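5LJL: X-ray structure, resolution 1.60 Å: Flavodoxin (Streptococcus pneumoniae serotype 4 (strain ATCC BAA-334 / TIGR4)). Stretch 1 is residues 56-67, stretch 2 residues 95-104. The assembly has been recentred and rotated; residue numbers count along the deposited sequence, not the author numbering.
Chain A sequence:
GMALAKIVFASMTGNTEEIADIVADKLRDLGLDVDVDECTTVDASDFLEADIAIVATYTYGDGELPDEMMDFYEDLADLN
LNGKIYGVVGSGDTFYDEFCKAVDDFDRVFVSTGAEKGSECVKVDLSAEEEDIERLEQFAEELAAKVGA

Stretch 1 56-67: ATYTYGDGELPD
Stretch 2 (95-104) FYDEFCKAVD

A loop is packed against the start of a helix and the turn before it, fastened by a single hydrogen bond, with a buried alanine at its middle and two glycines packed further along the loop; the contact buries 515 Å², both sides summed.

The loop, residues 56-67, runs in the opposite direction to the second stretch, with CA pairs Thr 57 to Val 103 at 6.4 Å, Thr 59 to Ala 102 at 5.0 Å, Gly 63 to Glu 98 at 4.9 Å and Asp 62 to Tyr 96 at 5.5 Å. In the second stretch, a type II turn from Glu 98 to Lys 101, closed by Lys 101 N to Glu 98 O at 3.0 Å, leads through Cys 100 at the N-cap (phi/psi 53/30) into the helix.

Thr 59 (chi1 m) places its hydroxyl over the start of the helix, where Ala 102 N donates to Thr 59 OG1 at 3.0 Å and 155°. Thr 59 OG1 also lies 3.3 Å from Cys 100 CA.

Ala 102 is buried, and its methyl suits a crowded pocket: Ala 102 CB lies 3.3 Å from Tyr 58 O, 3.8 Å from Thr 57 CG2, 4.1 Å from Leu 65 CD2 and 4.3 Å from Pro 66 CD. Thr 57 (t) spends its own hydroxyl locally, Thr 57 OG1 to Tyr 58 O at 2.8 Å.

Tyr 60 and Glu 64 pair their backbones (Tyr 60 N to Glu 64 O 2.9 Å; Glu 64 N to Tyr 60 O 3.0 Å), pinching off the intervening tip. Gly 61 (53/-134) lays CA over the Tyr 96 ring face (m, chi2 -89°), 4.1 Å from its centroid. At Gly 63 (68/25) an ideal CB would sit 3.1 Å from both Glu 98 CG and Lys 101 CD, too tight for a side chain, and the positive phi by itself favours glycine. Beside it, Asp 62 (t) OD2 and Glu 98 (m, m) OE1, like charges, stand 3.6 Å apart; Glu 98 OE2 makes a long salt bridge to Lys 101 NZ at 3.9 Å.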

# COMPACT_ATOMS: atom_id res chain seq x y z
N ALA A 56 2.15 0.55 0.89
CA ALA A 56 2.11 0.68 2.35
C ALA A 56 3.12 1.74 2.73
O ALA A 56 4.33 1.58 2.49
CB ALA A 56 2.48 -0.70 2.97
N THR A 57 2.71 2.84 3.33
CA THR A 57 3.63 3.95 3.63
C THR A 57 3.42 4.58 4.99
O THR A 57 2.30 4.74 5.44
CB THR A 57 3.54 5.01 2.50
OG1 THR A 57 4.60 5.98 2.66
CG2 THR A 57 2.17 5.67 2.42
N TYR A 58 4.51 5.00 5.61
CA TYR A 58 4.48 5.91 6.77
C TYR A 58 4.40 7.37 6.18
O TYR A 58 4.43 7.56 4.97
CB TYR A 58 5.69 5.72 7.69
CG TYR A 58 7.06 6.15 7.14
CD1 TYR A 58 7.77 5.31 6.35
CD2 TYR A 58 7.62 7.39 7.44
CE1 TYR A 58 9.07 5.64 5.92
CE2 TYR A 58 8.87 7.78 6.96
CZ TYR A 58 9.61 6.91 6.20
OH TYR A 58 10.86 7.26 5.72
N THR A 59 4.24 8.33 7.06
CA THR A 59 4.16 9.74 6.70
C THR A 59 5.30 10.47 7.47
O THR A 59 5.53 10.20 8.63
CB THR A 59 2.81 10.30 7.16
OG1 THR A 59 1.74 9.58 6.53
CG2 THR A 59 2.67 11.75 6.91
N TYR A 60 5.98 11.40 6.80
CA TYR A 60 7.19 11.99 7.34
C TYR A 60 6.92 13.46 7.69
O TYR A 60 6.44 14.21 6.85
CB TYR A 60 8.30 11.82 6.30
CG TYR A 60 9.71 12.19 6.73
CD1 TYR A 60 10.15 12.05 8.04
CD2 TYR A 60 10.64 12.65 5.76
CE1 TYR A 60 11.47 12.40 8.41
CE2 TYR A 60 11.96 12.97 6.11
CZ TYR A 60 12.37 12.85 7.43
OH TYR A 60 13.68 13.16 7.74
N GLY A 61 7.16 13.82 8.95
CA GLY A 61 6.93 15.18 9.45
C GLY A 61 5.53 15.67 9.17
O GLY A 61 4.50 14.93 9.28
N ASP A 62 5.49 16.90 8.68
CA ASP A 62 4.25 17.59 8.47
C ASP A 62 3.60 17.07 7.16
O ASP A 62 3.51 17.81 6.16
CB ASP A 62 4.49 19.12 8.41
CG ASP A 62 3.20 19.93 8.60
OD1 ASP A 62 3.27 21.17 8.84
OD2 ASP A 62 2.10 19.31 8.55
N GLY A 63 3.15 15.80 7.20
CA GLY A 63 2.35 15.24 6.12
C GLY A 63 3.04 15.03 4.79
O GLY A 63 2.37 15.04 3.77
N GLU A 64 4.36 14.88 4.81
CA GLU A 64 5.09 14.61 3.64
C GLU A 64 5.16 13.09 3.36
O GLU A 64 4.97 12.17 4.22
CB GLU A 64 6.50 15.26 3.65
CG GLU A 64 6.50 16.81 3.59
CD GLU A 64 7.81 17.41 4.07
OE1 GLU A 64 7.80 18.56 4.54
OE2 GLU A 64 8.86 16.74 3.97
N LEU A 65 5.49 12.83 2.11
CA LEU A 65 5.87 11.53 1.70
C LEU A 65 7.25 11.20 2.32
O LEU A 65 8.06 12.11 2.55
CB LEU A 65 5.98 11.52 0.18
CG LEU A 65 4.76 11.93 -0.63
CD1 LEU A 65 5.12 11.90 -2.11
CD2 LEU A 65 3.62 10.98 -0.34
N PRO A 66 7.48 9.92 2.68
CA PRO A 66 8.85 9.49 2.89
C PRO A 66 9.79 9.96 1.77
O PRO A 66 9.46 9.89 0.59
CB PRO A 66 8.73 7.97 2.88
CG PRO A 66 7.32 7.70 3.31
CD PRO A 66 6.53 8.79 2.70
N ASP A 67 10.99 10.43 2.19
CA ASP A 67 11.98 10.86 1.24
C ASP A 67 12.15 9.84 0.13
O ASP A 67 12.18 10.16 -1.06
CB ASP A 67 13.34 11.07 1.94
CG ASP A 67 13.36 12.25 2.82
OD1 ASP A 67 14.38 12.37 3.61
OD2 ASP A 67 12.42 13.14 2.76
N PHE A 95 1.45 13.12 16.18
CA PHE A 95 2.35 14.15 16.77
C PHE A 95 2.51 15.37 15.84
O PHE A 95 2.74 16.50 16.32
CB PHE A 95 3.72 13.56 17.14
CG PHE A 95 3.66 12.32 18.01
CD1 PHE A 95 2.79 12.25 19.06
CD2 PHE A 95 4.47 11.26 17.74
CE1 PHE A 95 2.73 11.09 19.82
CE2 PHE A 95 4.45 10.11 18.50
CZ PHE A 95 3.57 10.04 19.55
N TYR A 96 2.41 15.15 14.51
CA TYR A 96 2.57 16.22 13.51
C TYR A 96 1.22 16.71 12.92
O TYR A 96 1.19 17.55 12.01
CB TYR A 96 3.53 15.74 12.41
CG TYR A 96 4.88 15.37 12.93
CD1 TYR A 96 5.89 16.31 13.05
CD2 TYR A 96 5.15 14.05 13.35
CE1 TYR A 96 7.15 15.95 13.52
CE2 TYR A 96 6.39 13.69 13.84
CZ TYR A 96 7.39 14.65 13.92
OH TYR A 96 8.66 14.32 14.41
N ASP A 97 0.11 16.23 13.48
CA ASP A 97 -1.26 16.57 13.12
C ASP A 97 -1.55 16.27 11.65
O ASP A 97 -2.37 16.98 11.04
CB ASP A 97 -1.51 18.05 13.47
CG ASP A 97 -0.99 18.41 14.91
OD1 ASP A 97 -1.73 18.16 15.89
OD2 ASP A 97 0.17 18.89 15.04
N GLU A 98 -0.85 15.26 11.08
CA GLU A 98 -1.03 14.84 9.70
C GLU A 98 -1.01 13.28 9.62
O GLU A 98 -0.30 12.69 8.80
CB GLU A 98 0.07 15.42 8.79
CG GLU A 98 0.10 16.97 8.65
CD GLU A 98 -1.18 17.58 8.06
OE1 GLU A 98 -1.44 18.78 8.30
OE2 GLU A 98 -1.95 16.88 7.37
N PHE A 99 -1.78 12.66 10.51
CA PHE A 99 -1.89 11.21 10.68
C PHE A 99 -2.14 10.51 9.37
O PHE A 99 -3.19 10.67 8.75
CB PHE A 99 -3.05 10.87 11.64
CG PHE A 99 -3.22 9.42 11.93
CD1 PHE A 99 -2.45 8.82 12.88
CD2 PHE A 99 -4.17 8.66 11.25
CE1 PHE A 99 -2.64 7.47 13.18
CE2 PHE A 99 -4.37 7.34 11.54
CZ PHE A 99 -3.58 6.73 12.47
N CYS A 100 -1.16 9.72 8.99
CA CYS A 100 -1.28 8.95 7.76
C CYS A 100 -1.63 9.78 6.53
O CYS A 100 -2.19 9.23 5.55
CB CYS A 100 -2.21 7.74 7.96
SG CYS A 100 -1.61 6.46 9.05
N LYS A 101 -1.23 11.05 6.46
CA LYS A 101 -1.55 11.85 5.28
C LYS A 101 -0.89 11.23 4.03
O LYS A 101 -1.46 11.36 2.96
CB LYS A 101 -1.21 13.30 5.45
CG LYS A 101 -1.39 14.11 4.18
CD LYS A 101 -1.52 15.54 4.51
CE LYS A 101 -1.57 16.36 3.24
NZ LYS A 101 -2.21 17.68 3.54
N ALA A 102 0.27 10.58 4.14
CA ALA A 102 0.87 9.96 2.95
C ALA A 102 -0.06 8.85 2.35
O ALA A 102 -0.01 8.61 1.12
CB ALA A 102 2.31 9.41 3.20
N VAL A 103 -0.85 8.18 3.19
CA VAL A 103 -1.83 7.15 2.73
C VAL A 103 -2.87 7.84 1.82
O VAL A 103 -3.13 7.38 0.67
CB VAL A 103 -2.50 6.36 3.92
CG1 VAL A 103 -3.66 5.51 3.43
CG2 VAL A 103 -1.48 5.60 4.77
N ASP A 104 -3.39 8.98 2.27
CA ASP A 104 -4.33 9.76 1.49
C ASP A 104 -3.69 10.23 0.19
O ASP A 104 -4.32 10.17 -0.88
CB ASP A 104 -4.85 10.95 2.29
CG ASP A 104 -5.84 10.58 3.31
OD1 ASP A 104 -6.27 9.41 3.43
OD2 ASP A 104 -6.20 11.52 4.06